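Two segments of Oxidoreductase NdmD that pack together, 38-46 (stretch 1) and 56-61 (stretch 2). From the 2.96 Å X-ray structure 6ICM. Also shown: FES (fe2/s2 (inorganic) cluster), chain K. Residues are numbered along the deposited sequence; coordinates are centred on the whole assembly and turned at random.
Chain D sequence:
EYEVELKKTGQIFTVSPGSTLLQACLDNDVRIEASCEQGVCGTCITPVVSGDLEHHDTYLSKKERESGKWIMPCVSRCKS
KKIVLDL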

# COMPACT_ATOMS: atom_id res chain seq x y z
N GLN D 38 -31.19 -29.70 -27.00
CA GLN D 38 -32.53 -29.69 -26.42
C GLN D 38 -33.13 -28.30 -26.62
O GLN D 38 -32.44 -27.37 -27.01
CB GLN D 38 -32.50 -30.08 -24.94
CG GLN D 38 -31.37 -31.06 -24.59
CD GLN D 38 -30.09 -30.35 -24.11
OE1 GLN D 38 -29.69 -29.31 -24.66
NE2 GLN D 38 -29.47 -30.91 -23.06
N GLY D 39 -34.43 -28.13 -26.39
CA GLY D 39 -35.04 -27.01 -27.07
C GLY D 39 -34.99 -25.65 -26.43
O GLY D 39 -36.05 -25.02 -26.29
N VAL D 40 -33.81 -25.13 -26.07
CA VAL D 40 -33.79 -23.95 -25.21
C VAL D 40 -32.96 -22.78 -25.74
O VAL D 40 -33.36 -21.62 -25.57
CB VAL D 40 -33.35 -24.31 -23.78
CG1 VAL D 40 -31.82 -24.37 -23.63
CG2 VAL D 40 -33.95 -23.32 -22.78
N CYS D 41 -31.81 -23.03 -26.34
CA CYS D 41 -30.96 -21.90 -26.69
C CYS D 41 -31.56 -21.09 -27.84
O CYS D 41 -31.49 -19.85 -27.84
CB CYS D 41 -29.53 -22.37 -27.02
SG CYS D 41 -29.25 -23.03 -28.69
N GLY D 42 -32.16 -21.77 -28.82
CA GLY D 42 -32.85 -21.13 -29.92
C GLY D 42 -32.01 -20.86 -31.15
O GLY D 42 -32.51 -20.18 -32.07
N THR D 43 -30.77 -21.33 -31.22
CA THR D 43 -29.99 -20.94 -32.40
C THR D 43 -30.46 -21.71 -33.62
O THR D 43 -30.42 -21.17 -34.73
CB THR D 43 -28.48 -21.11 -32.18
OG1 THR D 43 -28.18 -22.38 -31.59
CG2 THR D 43 -27.93 -19.98 -31.31
N CYS D 44 -30.94 -22.92 -33.44
CA CYS D 44 -31.47 -23.67 -34.57
C CYS D 44 -32.81 -23.16 -35.04
O CYS D 44 -33.44 -23.91 -35.78
CB CYS D 44 -31.58 -25.15 -34.22
SG CYS D 44 -33.03 -25.54 -33.21
N ILE D 45 -33.33 -21.99 -34.66
CA ILE D 45 -34.65 -21.62 -35.13
C ILE D 45 -34.60 -21.46 -36.63
O ILE D 45 -33.63 -20.91 -37.18
CB ILE D 45 -35.15 -20.35 -34.42
CG1 ILE D 45 -36.65 -20.21 -34.65
CG2 ILE D 45 -34.48 -19.12 -34.96
CD1 ILE D 45 -37.20 -18.93 -34.09
N THR D 46 -35.56 -22.05 -37.31
CA THR D 46 -35.65 -21.98 -38.76
C THR D 46 -37.10 -21.68 -39.12
O THR D 46 -38.01 -21.92 -38.32
CB THR D 46 -35.18 -23.28 -39.44
OG1 THR D 46 -36.26 -24.19 -39.57
CG2 THR D 46 -34.13 -23.96 -38.63
N HIS D 56 -41.77 -28.97 -29.13
CA HIS D 56 -41.27 -29.53 -27.88
C HIS D 56 -40.18 -28.65 -27.31
O HIS D 56 -39.43 -29.12 -26.46
CB HIS D 56 -40.71 -30.93 -28.07
CG HIS D 56 -41.69 -31.90 -28.64
ND1 HIS D 56 -41.34 -32.80 -29.63
CD2 HIS D 56 -43.00 -32.12 -28.38
CE1 HIS D 56 -42.39 -33.52 -29.96
NE2 HIS D 56 -43.41 -33.13 -29.22
N ASP D 57 -40.08 -27.40 -27.75
CA ASP D 57 -39.02 -26.54 -27.29
C ASP D 57 -39.48 -25.72 -26.09
O ASP D 57 -40.66 -25.73 -25.71
CB ASP D 57 -38.58 -25.60 -28.41
CG ASP D 57 -39.70 -24.68 -28.84
OD1 ASP D 57 -40.62 -25.19 -29.52
OD2 ASP D 57 -39.67 -23.48 -28.48
N THR D 58 -38.53 -25.00 -25.51
CA THR D 58 -38.77 -24.04 -24.46
C THR D 58 -38.15 -22.70 -24.84
O THR D 58 -37.61 -21.97 -24.00
CB THR D 58 -38.25 -24.55 -23.11
OG1 THR D 58 -36.87 -24.92 -23.21
CG2 THR D 58 -39.08 -25.76 -22.64
N TYR D 59 -38.21 -22.38 -26.13
CA TYR D 59 -37.74 -21.10 -26.64
C TYR D 59 -38.85 -20.29 -27.29
O TYR D 59 -38.89 -19.06 -27.14
CB TYR D 59 -36.61 -21.32 -27.65
CG TYR D 59 -36.12 -20.05 -28.29
CD1 TYR D 59 -35.24 -19.20 -27.63
CD2 TYR D 59 -36.52 -19.69 -29.57
CE1 TYR D 59 -34.79 -18.02 -28.22
CE2 TYR D 59 -36.08 -18.53 -30.16
CZ TYR D 59 -35.22 -17.69 -29.48
OH TYR D 59 -34.78 -16.52 -30.10
N LEU D 60 -39.76 -20.92 -28.02
CA LEU D 60 -40.76 -20.16 -28.75
C LEU D 60 -41.94 -19.82 -27.87
O LEU D 60 -42.46 -20.68 -27.16
CB LEU D 60 -41.22 -20.92 -29.99
CG LEU D 60 -40.17 -20.95 -31.09
CD1 LEU D 60 -40.42 -22.10 -32.00
CD2 LEU D 60 -40.14 -19.64 -31.88
N SER D 61 -42.38 -18.57 -27.97
CA SER D 61 -43.58 -18.11 -27.27
C SER D 61 -44.81 -18.84 -27.79
O SER D 61 -44.89 -19.18 -28.97
CB SER D 61 -43.77 -16.60 -27.46
OG SER D 61 -44.27 -16.31 -28.75
FE1 FES K . -30.64 -24.78 -29.27
FE2 FES K . -32.54 -26.30 -31.10
S1 FES K . -30.36 -26.12 -30.98
S2 FES K . -32.82 -24.97 -29.36

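Residues 38-46 carry two ligands of the iron-sulfur cluster and lie against residues 56-61, burying 350 Å² in all; neither segment forms regular helix or strand. Gln38 takes no part in the contact. Gly39, buried, makes the polar link: its O accepts a short, nearly straight hydrogen bond from Thr58 N (2.6 Å, 168°) and a second from Thr58 OG1 (3.2 Å), so one carbonyl is held by both backbone and side chain of the same threonine. The backbones approach closely here, with Gly39 CA 4.0 Å from Asp57 CA, and a CB on Gly39 would fall 2.6 Å from Asp57 CA, a clash that glycine avoids. Asp57 braces the partner loop from within: its OD2 accepts hydrogen bonds from Tyr59 N (3.0 Å) and Leu60 N (2.6 Å). The CA-to-CB bond of Val40 points sideways, and its CG2 comes 3.4 Å from Thr58 OG1. The CA-to-CB bond of Cys41 points away from stretch 2, and its SG binds FES FE1 at 2.3 Å; the same sulfur accepts a hydrogen bond from Thr43 N (3.4 Å). Tyr59, buried, with CA-to-CB toward stretch 1 and chi1 t, lays its flat ring against Gly42 and Ile45. Gly42, also buried, sits over one face, its CA 3.8 Å from the ring centroid and 9° off the normal, a CH-pi contact. A CB there would lie 2.5 Å from Tyr59 CE1, and the backbone angles also call for glycine. Gly42 opens a type I turn to Ile45, within which Cys44 SG binds FES FE2 at 2.3 Å. The CA-to-CB bond of Ile45 points toward stretch 2, and with chi1 and chi2 both t its CD1 lies 4.1 Å from Tyr59 CE2, at the ring edge, and 3.7 Å from Leu60 CD2, an apolar cluster.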